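Local coordinates for protein EH1AB1 (Metagenome, PDB 6I8F) that probably hydrolyses carboxylic esters, as a metagenomic ester hydrolase of the alpha/beta-hydrolase fold, at residues G46-A49 with V50-S54; W231-E234 with A235-E239; L251-T254 with D255-G258; R277-A280 with D281-E285. All coordinates share one frame; numbering follows the deposited sequence.

Contact 1: G46-A49 with V50-S54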
loop_
_atom_site.group_PDB
_atom_site.type_symbol
_atom_site.label_atom_id
_atom_site.label_comp_id
_atom_site.label_asym_id
_atom_site.label_seq_id
_atom_site.Cartn_x
_atom_site.Cartn_y
_atom_site.Cartn_z
ATOM N N GLY A 46 -21.840 15.551 25.271
ATOM C CA GLY A 46 -20.513 15.509 24.700
ATOM C C GLY A 46 -20.539 14.978 23.276
ATOM O O GLY A 46 -19.835 15.496 22.414
ATOM N N ARG A 47 -21.356 13.937 23.049
ATOM C CA ARG A 47 -21.500 13.305 21.744
ATOM C C ARG A 47 -21.942 14.364 20.728
ATOM O O ARG A 47 -21.350 14.501 19.671
ATOM C CB ARG A 47 -22.490 12.136 21.810
ATOM C CG ARG A 47 -22.946 11.611 20.455
ATOM C CD ARG A 47 -23.972 10.495 20.574
ATOM N NE ARG A 47 -23.467 9.426 21.414
ATOM C CZ ARG A 47 -24.169 8.736 22.321
ATOM N NH1 ARG A 47 -25.415 9.065 22.638
ATOM N NH2 ARG A 47 -23.599 7.694 22.902
ATOM N N LYS A 48 -22.994 15.107 21.081
ATOM C CA LYS A 48 -23.637 16.034 20.176
ATOM C C LYS A 48 -22.663 17.152 19.782
ATOM O O LYS A 48 -22.600 17.547 18.610
ATOM C CB LYS A 48 -24.896 16.599 20.829
ATOM C CG LYS A 48 -25.868 17.232 19.852
ATOM C CD LYS A 48 -27.294 17.232 20.350
ATOM C CE LYS A 48 -28.095 18.377 19.773
ATOM N NZ LYS A 48 -27.878 19.622 20.548
ATOM N N ALA A 49 -21.886 17.628 20.762
ATOM C CA ALA A 49 -20.953 18.718 20.567
ATOM C C ALA A 49 -19.763 18.263 19.710
ATOM O O ALA A 49 -19.377 18.955 18.778
ATOM C CB ALA A 49 -20.483 19.236 21.901
ATOM N N VAL A 50 -19.162 17.117 20.058
ATOM C CA VAL A 50 -17.963 16.660 19.383
ATOM C C VAL A 50 -18.323 16.187 17.965
ATOM O O VAL A 50 -17.508 16.326 17.053
ATOM C CB VAL A 50 -17.210 15.580 20.178
ATOM C CG1 VAL A 50 -16.017 15.047 19.405
ATOM C CG2 VAL A 50 -16.747 16.092 21.531
ATOM N N ASP A 51 -19.528 15.637 17.784
ATOM C CA ASP A 51 -19.985 15.198 16.462
ATOM C C ASP A 51 -20.025 16.397 15.499
ATOM O O ASP A 51 -19.608 16.265 14.360
ATOM C CB ASP A 51 -21.321 14.457 16.524
ATOM C CG ASP A 51 -21.195 13.015 17.006
ATOM O OD1 ASP A 51 -20.044 12.538 17.156
ATOM O OD2 ASP A 51 -22.251 12.378 17.218
ATOM N N LYS A 52 -20.530 17.550 15.956
ATOM C CA LYS A 52 -20.579 18.752 15.117
ATOM C C LYS A 52 -19.157 19.196 14.747
ATOM O O LYS A 52 -18.925 19.605 13.645
ATOM C CB LYS A 52 -21.318 19.897 15.815
ATOM C CG LYS A 52 -22.835 19.788 15.777
ATOM C CD LYS A 52 -23.510 20.658 16.821
ATOM C CE LYS A 52 -24.828 20.103 17.320
ATOM N NZ LYS A 52 -25.953 20.518 16.448
ATOM N N MET A 53 -18.230 19.130 15.699
ATOM C CA MET A 53 -16.838 19.461 15.455
ATOM C C MET A 53 -16.230 18.491 14.431
ATOM O O MET A 53 -15.480 18.913 13.572
ATOM C CB MET A 53 -16.026 19.397 16.748
ATOM C CG MET A 53 -16.429 20.445 17.759
ATOM S SD MET A 53 -15.532 20.188 19.305
ATOM C CE MET A 53 -13.939 20.867 18.851
ATOM N N SER A 54 -16.561 17.196 14.545
ATOM C CA SER A 54 -16.082 16.183 13.619
ATOM C C SER A 54 -16.644 16.442 12.217
ATOM O O SER A 54 -15.888 16.457 11.268
ATOM C CB SER A 54 -16.392 14.798 14.088
ATOM O OG SER A 54 -15.729 14.554 15.313
#
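From G46 to M53 the backbone runs as alpha-helix, with V50 N bonded to G46 O and D51 N to R47 O, both at 2.9 Å, whereas the next two bonds are longer and K52 N to K48 O, at 3.4 Å, is weak. This is helix 43-55, which packs in this alpha/beta hydrolase against the loop that follows HGGG, a motif that in relatives of the hormone-sensitive lipase type helps form the oxyanion hole.

R47 and D51 stand one turn apart and run alongside each other in the same direction. Their touch is aliphatic against acid: R47 CG sits 3.4 Å from D51 OD2, while the nearest charged atoms, R47 NE and D51 OD2, stay 5.3 Å apart, so no salt bridge joins them. Each instead finds its polar partner in other parts of the chain. R47 NH1 makes a salt bridge with E138 and R47 NE bonds to V106 O; D51 OD1 accepts the backbone N-H of G108. With chi1 at -78°, the carboxylate of D51 is swung back beside its own N-H, against the R47 carbonyl.

On the outer side K48 and K52 also lie side by side, meeting through K48 CG and K52 CE. Both chains turn at their last torsion; the like-charged K48 NZ and K52 NZ are 4.6 Å apart, not in contact. V50 brings a methyl down on the preceding turn, CG2 3.3 Å from G46 O, and its side chain also meets L38 and I107. M53 places CG 3.5 Å from A49 O.

Contact 2: W231-E234 with A235-E239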
loop_
_atom_site.group_PDB
_atom_site.type_symbol
_atom_site.label_atom_id
_atom_site.label_comp_id
_atom_site.label_asym_id
_atom_site.label_seq_id
_atom_site.Cartn_x
_atom_site.Cartn_y
_atom_site.Cartn_z
ATOM N N TRP A 231 -13.638 8.174 29.881
ATOM C CA TRP A 231 -14.906 8.695 29.394
ATOM C C TRP A 231 -15.463 7.789 28.281
ATOM O O TRP A 231 -16.683 7.644 28.169
ATOM C CB TRP A 231 -14.734 10.147 28.932
ATOM C CG TRP A 231 -16.003 10.868 28.599
ATOM C CD1 TRP A 231 -16.789 11.588 29.452
ATOM C CD2 TRP A 231 -16.614 10.981 27.299
ATOM N NE1 TRP A 231 -17.841 12.146 28.775
ATOM C CE2 TRP A 231 -17.763 11.792 27.453
ATOM C CE3 TRP A 231 -16.308 10.480 26.028
ATOM C CZ2 TRP A 231 -18.603 12.102 26.381
ATOM C CZ3 TRP A 231 -17.134 10.797 24.969
ATOM C CH2 TRP A 231 -18.266 11.591 25.146
ATOM N N PHE A 232 -14.565 7.194 27.481
ATOM C CA PHE A 232 -14.916 6.258 26.422
ATOM C C PHE A 232 -14.973 4.828 26.965
ATOM O O PHE A 232 -15.969 4.108 26.783
ATOM C CB PHE A 232 -13.906 6.341 25.273
ATOM C CG PHE A 232 -14.039 7.592 24.445
ATOM C CD1 PHE A 232 -14.950 7.657 23.403
ATOM C CD2 PHE A 232 -13.286 8.719 24.739
ATOM C CE1 PHE A 232 -15.093 8.816 22.657
ATOM C CE2 PHE A 232 -13.434 9.879 23.993
ATOM C CZ PHE A 232 -14.335 9.926 22.954
ATOM N N TRP A 233 -13.871 4.421 27.595
ATOM C CA TRP A 233 -13.643 3.055 27.999
ATOM C C TRP A 233 -14.741 2.566 28.961
ATOM O O TRP A 233 -15.245 1.448 28.815
ATOM C CB TRP A 233 -12.239 2.927 28.603
ATOM C CG TRP A 233 -11.908 1.524 28.995
ATOM C CD1 TRP A 233 -11.977 0.989 30.247
ATOM C CD2 TRP A 233 -11.521 0.451 28.120
ATOM N NE1 TRP A 233 -11.636 -0.336 30.216
ATOM C CE2 TRP A 233 -11.347 -0.693 28.928
ATOM C CE3 TRP A 233 -11.296 0.341 26.742
ATOM C CZ2 TRP A 233 -10.962 -1.925 28.402
ATOM C CZ3 TRP A 233 -10.905 -0.875 26.225
ATOM C CH2 TRP A 233 -10.742 -1.991 27.046
ATOM N N GLU A 234 -15.139 3.420 29.911
ATOM C CA GLU A 234 -16.057 3.044 30.984
ATOM C C GLU A 234 -17.503 3.057 30.487
ATOM O O GLU A 234 -18.373 2.420 31.078
ATOM C CB GLU A 234 -15.864 3.973 32.185
ATOM C CG GLU A 234 -14.498 3.780 32.832
ATOM C CD GLU A 234 -14.273 4.453 34.170
ATOM O OE1 GLU A 234 -15.012 5.402 34.498
ATOM O OE2 GLU A 234 -13.349 4.018 34.876
ATOM N N ALA A 235 -17.755 3.791 29.399
ATOM C CA ALA A 235 -19.057 3.798 28.782
ATOM C C ALA A 235 -19.281 2.466 28.056
ATOM O O ALA A 235 -20.391 1.916 28.043
ATOM C CB ALA A 235 -19.156 4.986 27.852
ATOM N N TYR A 236 -18.201 1.935 27.472
ATOM C CA TYR A 236 -18.262 0.840 26.486
ATOM C C TYR A 236 -18.143 -0.541 27.150
ATOM O O TYR A 236 -18.869 -1.467 26.807
ATOM C CB TYR A 236 -17.153 1.062 25.454
ATOM C CG TYR A 236 -17.030 0.005 24.385
ATOM C CD1 TYR A 236 -18.124 -0.384 23.626
ATOM C CD2 TYR A 236 -15.804 -0.590 24.119
ATOM C CE1 TYR A 236 -18.008 -1.341 22.632
ATOM C CE2 TYR A 236 -15.670 -1.548 23.125
ATOM C CZ TYR A 236 -16.773 -1.919 22.375
ATOM O OH TYR A 236 -16.640 -2.854 21.393
ATOM N N VAL A 237 -17.194 -0.682 28.081
ATOM C CA VAL A 237 -16.772 -1.996 28.543
ATOM C C VAL A 237 -17.343 -2.267 29.931
ATOM O O VAL A 237 -17.028 -1.548 30.878
ATOM C CB VAL A 237 -15.239 -2.131 28.543
ATOM C CG1 VAL A 237 -14.816 -3.547 28.915
ATOM C CG2 VAL A 237 -14.653 -1.737 27.198
ATOM N N PRO A 238 -18.182 -3.314 30.094
ATOM C CA PRO A 238 -18.598 -3.760 31.421
ATOM C C PRO A 238 -17.400 -4.183 32.280
ATOM O O PRO A 238 -16.490 -4.874 31.798
ATOM C CB PRO A 238 -19.512 -4.968 31.157
ATOM C CG PRO A 238 -19.975 -4.774 29.724
ATOM C CD PRO A 238 -18.818 -4.092 29.026
ATOM N N GLU A 239 -17.416 -3.749 33.543
ATOM C CA GLU A 239 -16.516 -4.276 34.578
ATOM C C GLU A 239 -16.497 -5.811 34.516
ATOM O O GLU A 239 -17.535 -6.448 34.331
ATOM C CB GLU A 239 -16.991 -3.803 35.951
ATOM C CG GLU A 239 -16.227 -4.416 37.101
ATOM C CD GLU A 239 -16.620 -3.866 38.461
ATOM O OE1 GLU A 239 -17.653 -3.175 38.540
ATOM O OE2 GLU A 239 -15.885 -4.121 39.428
HETATM O O HOH W 1 -17.539 0.431 32.755
#
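V237 CG2 sits squarely over the six-membered ring of W233, 3.7 Å from its centroid and only 2° off the ring normal, a CH-pi contact between residues one turn apart. All six carbons of that ring lie at nearly the same distance from the methyl, CE2 at 3.9 Å among them, which is what a centred approach requires. W233 carries its ring there with CG anti to the backbone N (chi1 -178°), and V237 turns CG2 down beside its own N-H to meet it.

Behind the pair runs the backbone bond from V237 N to W233 O, 3.0 Å long and nearly in line with the carbonyl. W233 O takes a second bond from Y236 N at 3.3 Å, which comes from well above the carbonyl plane. Within these residues F232 O takes two weak bonds, from A235 N and from Y236 N, the latter shared with W233 O. Here helix 230-236 of the alpha/beta hydrolase ends, and V237 is the first residue to leave helical backbone angles. A water takes over where the turn opens, donating to E234 O (2.7 Å) and to V237 O (2.8 Å), so both carbonyls are satisfied.

Further out, W231 and F232, neighbours in sequence, also meet: W231 CE3 lies over the centre of the F232 ring. W231 NE1 bonds to L41 O, and its ring stacks with that of H43. Y236 points its ring into the protein, stacked with F105 and packed on P144 and I145 of helix 143-157, while W233 rests against S208 and L243.

Contact 3: L251-T254 with D255-G258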
loop_
_atom_site.group_PDB
_atom_site.type_symbol
_atom_site.label_atom_id
_atom_site.label_comp_id
_atom_site.label_asym_id
_atom_site.label_seq_id
_atom_site.Cartn_x
_atom_site.Cartn_y
_atom_site.Cartn_z
ATOM N N LEU A 251 -5.940 -8.654 17.921
ATOM C CA LEU A 251 -4.517 -8.965 17.784
ATOM C C LEU A 251 -4.166 -10.314 18.437
ATOM O O LEU A 251 -3.189 -10.953 18.027
ATOM C CB LEU A 251 -3.674 -7.845 18.398
ATOM C CG LEU A 251 -2.156 -7.995 18.255
ATOM C CD1 LEU A 251 -1.744 -8.079 16.790
ATOM C CD2 LEU A 251 -1.436 -6.855 18.942
ATOM N N LEU A 252 -4.946 -10.752 19.435
ATOM C CA LEU A 252 -4.584 -11.926 20.228
ATOM C C LEU A 252 -5.117 -13.216 19.600
ATOM O O LEU A 252 -4.940 -14.261 20.177
ATOM C CB LEU A 252 -5.129 -11.771 21.654
ATOM C CG LEU A 252 -4.708 -10.498 22.388
ATOM C CD1 LEU A 252 -5.326 -10.451 23.778
ATOM C CD2 LEU A 252 -3.195 -10.392 22.490
ATOM N N ALA A 253 -5.761 -13.163 18.431
ATOM C CA ALA A 253 -6.178 -14.404 17.770
ATOM C C ALA A 253 -4.982 -15.360 17.643
ATOM O O ALA A 253 -3.834 -14.948 17.423
ATOM C CB ALA A 253 -6.793 -14.124 16.426
ATOM N N THR A 254 -5.291 -16.647 17.784
ATOM C CA THR A 254 -4.354 -17.777 17.730
ATOM C C THR A 254 -3.827 -17.979 16.307
ATOM O O THR A 254 -2.692 -18.412 16.093
ATOM C CB THR A 254 -5.071 -19.050 18.198
ATOM O OG1 THR A 254 -5.124 -18.982 19.621
ATOM C CG2 THR A 254 -4.391 -20.338 17.791
ATOM N N ASP A 255 -4.693 -17.688 15.339
ATOM C CA ASP A 255 -4.481 -18.038 13.963
ATOM C C ASP A 255 -5.068 -16.931 13.070
ATOM O O ASP A 255 -6.244 -16.609 13.164
ATOM C CB ASP A 255 -5.086 -19.421 13.715
ATOM C CG ASP A 255 -5.304 -19.730 12.252
ATOM O OD1 ASP A 255 -4.320 -19.653 11.491
ATOM O OD2 ASP A 255 -6.461 -20.016 11.890
ATOM N N PHE A 256 -4.215 -16.350 12.219
ATOM C CA PHE A 256 -4.582 -15.277 11.291
ATOM C C PHE A 256 -4.843 -15.835 9.887
ATOM O O PHE A 256 -5.249 -15.090 8.989
ATOM C CB PHE A 256 -3.506 -14.186 11.282
ATOM C CG PHE A 256 -3.667 -13.155 12.374
ATOM C CD1 PHE A 256 -3.622 -13.519 13.711
ATOM C CD2 PHE A 256 -3.847 -11.815 12.068
ATOM C CE1 PHE A 256 -3.786 -12.573 14.713
ATOM C CE2 PHE A 256 -4.007 -10.868 13.068
ATOM C CZ PHE A 256 -3.980 -11.248 14.387
ATOM N N THR A 257 -4.637 -17.140 9.685
ATOM C CA THR A 257 -4.845 -17.715 8.358
ATOM C C THR A 257 -6.344 -17.685 8.046
ATOM O O THR A 257 -7.192 -17.767 8.956
ATOM C CB THR A 257 -4.265 -19.133 8.215
ATOM O OG1 THR A 257 -5.098 -20.034 8.938
ATOM C CG2 THR A 257 -2.839 -19.256 8.706
ATOM N N GLY A 258 -6.664 -17.534 6.757
ATOM C CA GLY A 258 -8.049 -17.497 6.297
ATOM C C GLY A 258 -8.710 -16.135 6.457
ATOM O O GLY A 258 -9.883 -15.991 6.151
#
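F256 folds its ring back toward A253, and CE1 comes to 3.8 Å from A253 CB. The same carbon approaches A253 O at 3.6 Å, with the oxygen at the ring edge and in its plane, where the slightly positive ring hydrogens lie. L251 O is also at the edge, 3.7 Å from F256 CZ. With CG placed beside its own backbone N (chi1 -85°), F256 carries the ring back over the preceding residues instead of onward along the chain.

No hydrogen bond joins 251-254 to 255-258; between them the contact is packing. This irregular loop links helix 230-236 to strand 262-267 of the alpha/beta hydrolase fold, and the F256 side chain packs on R282 and L283 of helix 273-285. A253 O, besides meeting the ring edge, accepts a hydrogen bond from R282 NH2.

D255 takes the other course: chi1 of 163° sends its carboxylate away from 251-254 and on toward T257. OD1 accepts two bonds there. T257 OG1 donates at 2.7 Å on the syn lone pair, while T257 N, at 3.1 Å, arrives from above the carboxylate plane; this second bond makes an Asx turn. The D255 and T257 carbonyls both bond to R189 NH1.

Contact 4: R277-A280 with D281-E285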
loop_
_atom_site.group_PDB
_atom_site.type_symbol
_atom_site.label_atom_id
_atom_site.label_comp_id
_atom_site.label_asym_id
_atom_site.label_seq_id
_atom_site.Cartn_x
_atom_site.Cartn_y
_atom_site.Cartn_z
ATOM N N ARG A 277 0.485 -1.849 13.535
ATOM C CA ARG A 277 1.567 -2.457 12.787
ATOM C C ARG A 277 1.670 -3.945 13.148
ATOM O O ARG A 277 1.802 -4.805 12.262
ATOM C CB ARG A 277 2.890 -1.737 13.054
ATOM C CG ARG A 277 3.999 -2.191 12.121
ATOM C CD ARG A 277 5.275 -1.413 12.342
ATOM N NE ARG A 277 6.290 -1.877 11.413
ATOM C CZ ARG A 277 7.578 -1.595 11.503
ATOM N NH1 ARG A 277 8.010 -0.786 12.463
ATOM N NH2 ARG A 277 8.423 -2.154 10.651
ATOM N N ALA A 278 1.582 -4.244 14.448
ATOM C CA ALA A 278 1.591 -5.628 14.935
ATOM C C ALA A 278 0.538 -6.464 14.204
ATOM O O ALA A 278 0.803 -7.607 13.839
ATOM C CB ALA A 278 1.372 -5.658 16.430
ATOM N N TYR A 279 -0.661 -5.901 14.011
ATOM C CA TYR A 279 -1.766 -6.608 13.328
ATOM C C TYR A 279 -1.378 -6.941 11.873
ATOM O O TYR A 279 -1.582 -8.078 11.389
ATOM C CB TYR A 279 -3.062 -5.800 13.425
ATOM C CG TYR A 279 -4.295 -6.653 13.261
ATOM C CD1 TYR A 279 -4.800 -7.385 14.323
ATOM C CD2 TYR A 279 -4.923 -6.771 12.036
ATOM C CE1 TYR A 279 -5.922 -8.187 14.181
ATOM C CE2 TYR A 279 -6.038 -7.577 11.867
ATOM C CZ TYR A 279 -6.546 -8.281 12.947
ATOM O OH TYR A 279 -7.637 -9.086 12.788
ATOM N N ALA A 280 -0.793 -5.968 11.177
ATOM C CA ALA A 280 -0.302 -6.167 9.805
ATOM C C ALA A 280 0.787 -7.247 9.784
ATOM O O ALA A 280 0.810 -8.096 8.902
ATOM C CB ALA A 280 0.207 -4.861 9.242
ATOM N N ASP A 281 1.691 -7.200 10.769
ATOM C CA ASP A 281 2.760 -8.195 10.909
ATOM C C ASP A 281 2.176 -9.613 11.020
ATOM O O ASP A 281 2.667 -10.524 10.359
ATOM C CB ASP A 281 3.661 -7.891 12.110
ATOM C CG ASP A 281 4.571 -6.694 11.904
ATOM O OD1 ASP A 281 4.723 -6.248 10.735
ATOM O OD2 ASP A 281 5.090 -6.191 12.915
ATOM N N ARG A 282 1.133 -9.792 11.841
ATOM C CA ARG A 282 0.505 -11.106 12.029
ATOM C C ARG A 282 -0.163 -11.550 10.725
ATOM O O ARG A 282 -0.079 -12.749 10.348
ATOM C CB ARG A 282 -0.519 -11.108 13.169
ATOM C CG ARG A 282 0.041 -10.781 14.551
ATOM C CD ARG A 282 0.418 -11.938 15.461
ATOM N NE ARG A 282 -0.279 -13.199 15.235
ATOM C CZ ARG A 282 -1.095 -13.814 16.096
ATOM N NH1 ARG A 282 -1.546 -13.201 17.179
ATOM N NH2 ARG A 282 -1.469 -15.058 15.858
ATOM N N LEU A 283 -0.818 -10.601 10.036
ATOM C CA LEU A 283 -1.438 -10.912 8.751
ATOM C C LEU A 283 -0.351 -11.365 7.761
ATOM O O LEU A 283 -0.503 -12.384 7.113
ATOM C CB LEU A 283 -2.218 -9.702 8.225
ATOM C CG LEU A 283 -3.515 -9.379 8.961
ATOM C CD1 LEU A 283 -4.010 -7.988 8.598
ATOM C CD2 LEU A 283 -4.580 -10.430 8.682
ATOM N N ILE A 284 0.756 -10.618 7.678
ATOM C CA ILE A 284 1.819 -10.913 6.698
ATOM C C ILE A 284 2.396 -12.309 6.972
ATOM O O ILE A 284 2.542 -13.129 6.066
ATOM C CB ILE A 284 2.895 -9.811 6.708
ATOM C CG1 ILE A 284 2.349 -8.525 6.089
ATOM C CG2 ILE A 284 4.175 -10.258 6.008
ATOM C CD1 ILE A 284 3.062 -7.278 6.545
ATOM N N GLU A 285 2.699 -12.567 8.246
ATOM C CA GLU A 285 3.353 -13.792 8.668
ATOM C C GLU A 285 2.445 -15.011 8.441
ATOM O O GLU A 285 2.957 -16.098 8.208
ATOM C CB GLU A 285 3.882 -13.609 10.091
ATOM C CG GLU A 285 5.220 -12.883 10.101
ATOM C CD GLU A 285 5.431 -11.834 11.181
ATOM O OE1 GLU A 285 5.244 -12.175 12.377
ATOM O OE2 GLU A 285 5.798 -10.680 10.822
#
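The Y279 ring meets L283 CD1 obliquely, CD2 being 3.8 Å from that methyl, and it stands edge-to-face with F256 of the preceding loop. Both residues sit on the buried side of helix 273-285, the helix of the beta-alpha-beta crossover from strand 262-267 to strand 290-296 in the alpha/beta hydrolase fold. With chi1 of -157° the Y279 ring swings to the far side from its own N, toward L201, and its hydroxyl is hydrogen-bonded to Q186 NE2. L283 comes up from the next turn and also packs on Q199 and A262, with A280 beside it on V264 and Y292.

The backbone is a well-formed helix: D281 N to R277 O and I284 N to A280 O are both 2.8 Å, and R282 N to A278 O and L283 N to Y279 O both 3.0 Å.

On another face of the helix R277 and D281 turn to the second subunit. Within the chain they do not pair with each other; R277 NE is 4.7 Å from D281 OD1. R277 is fully extended, and its NH2 crosses the subunit boundary to meet the carboxylates of D281 and E285 of the second subunit in salt bridges; D281 and E285 of this chain bond likewise to R277 of the second subunit. I284 and R277 pack reciprocally across the same interface, so this face of the helix joins the two copies of the protein.

R282 leaves the helix differently, bent at chi2 and chi3, with NH2 hydrogen-bonded to A253 O and CG resting 3.3 Å from A278 O.

The four contacts fall into two touching pairs. Contact 1 meets contact 2 through packing of G46 CA on W231 CZ2, 4.3 Å apart, although the two contacts are over 170 residues apart in the chain. Contacts 3 and 4 have centres about 10 Å apart and interlock closely: F256 CE2 is 3.5 Å from Y279 CE1, and F256 CE1 is 3.3 Å from R282 CZ. Contact 1 lies across the chain's centre from both, its centre about 35 Å from that of contact 3 and 33 Å from that of contact 4. Contacts 2 and 3 do not touch; their centres are about 25 Å apart and their nearest atoms about 11 Å. The probable catalytic triad is S175, D270 and H300.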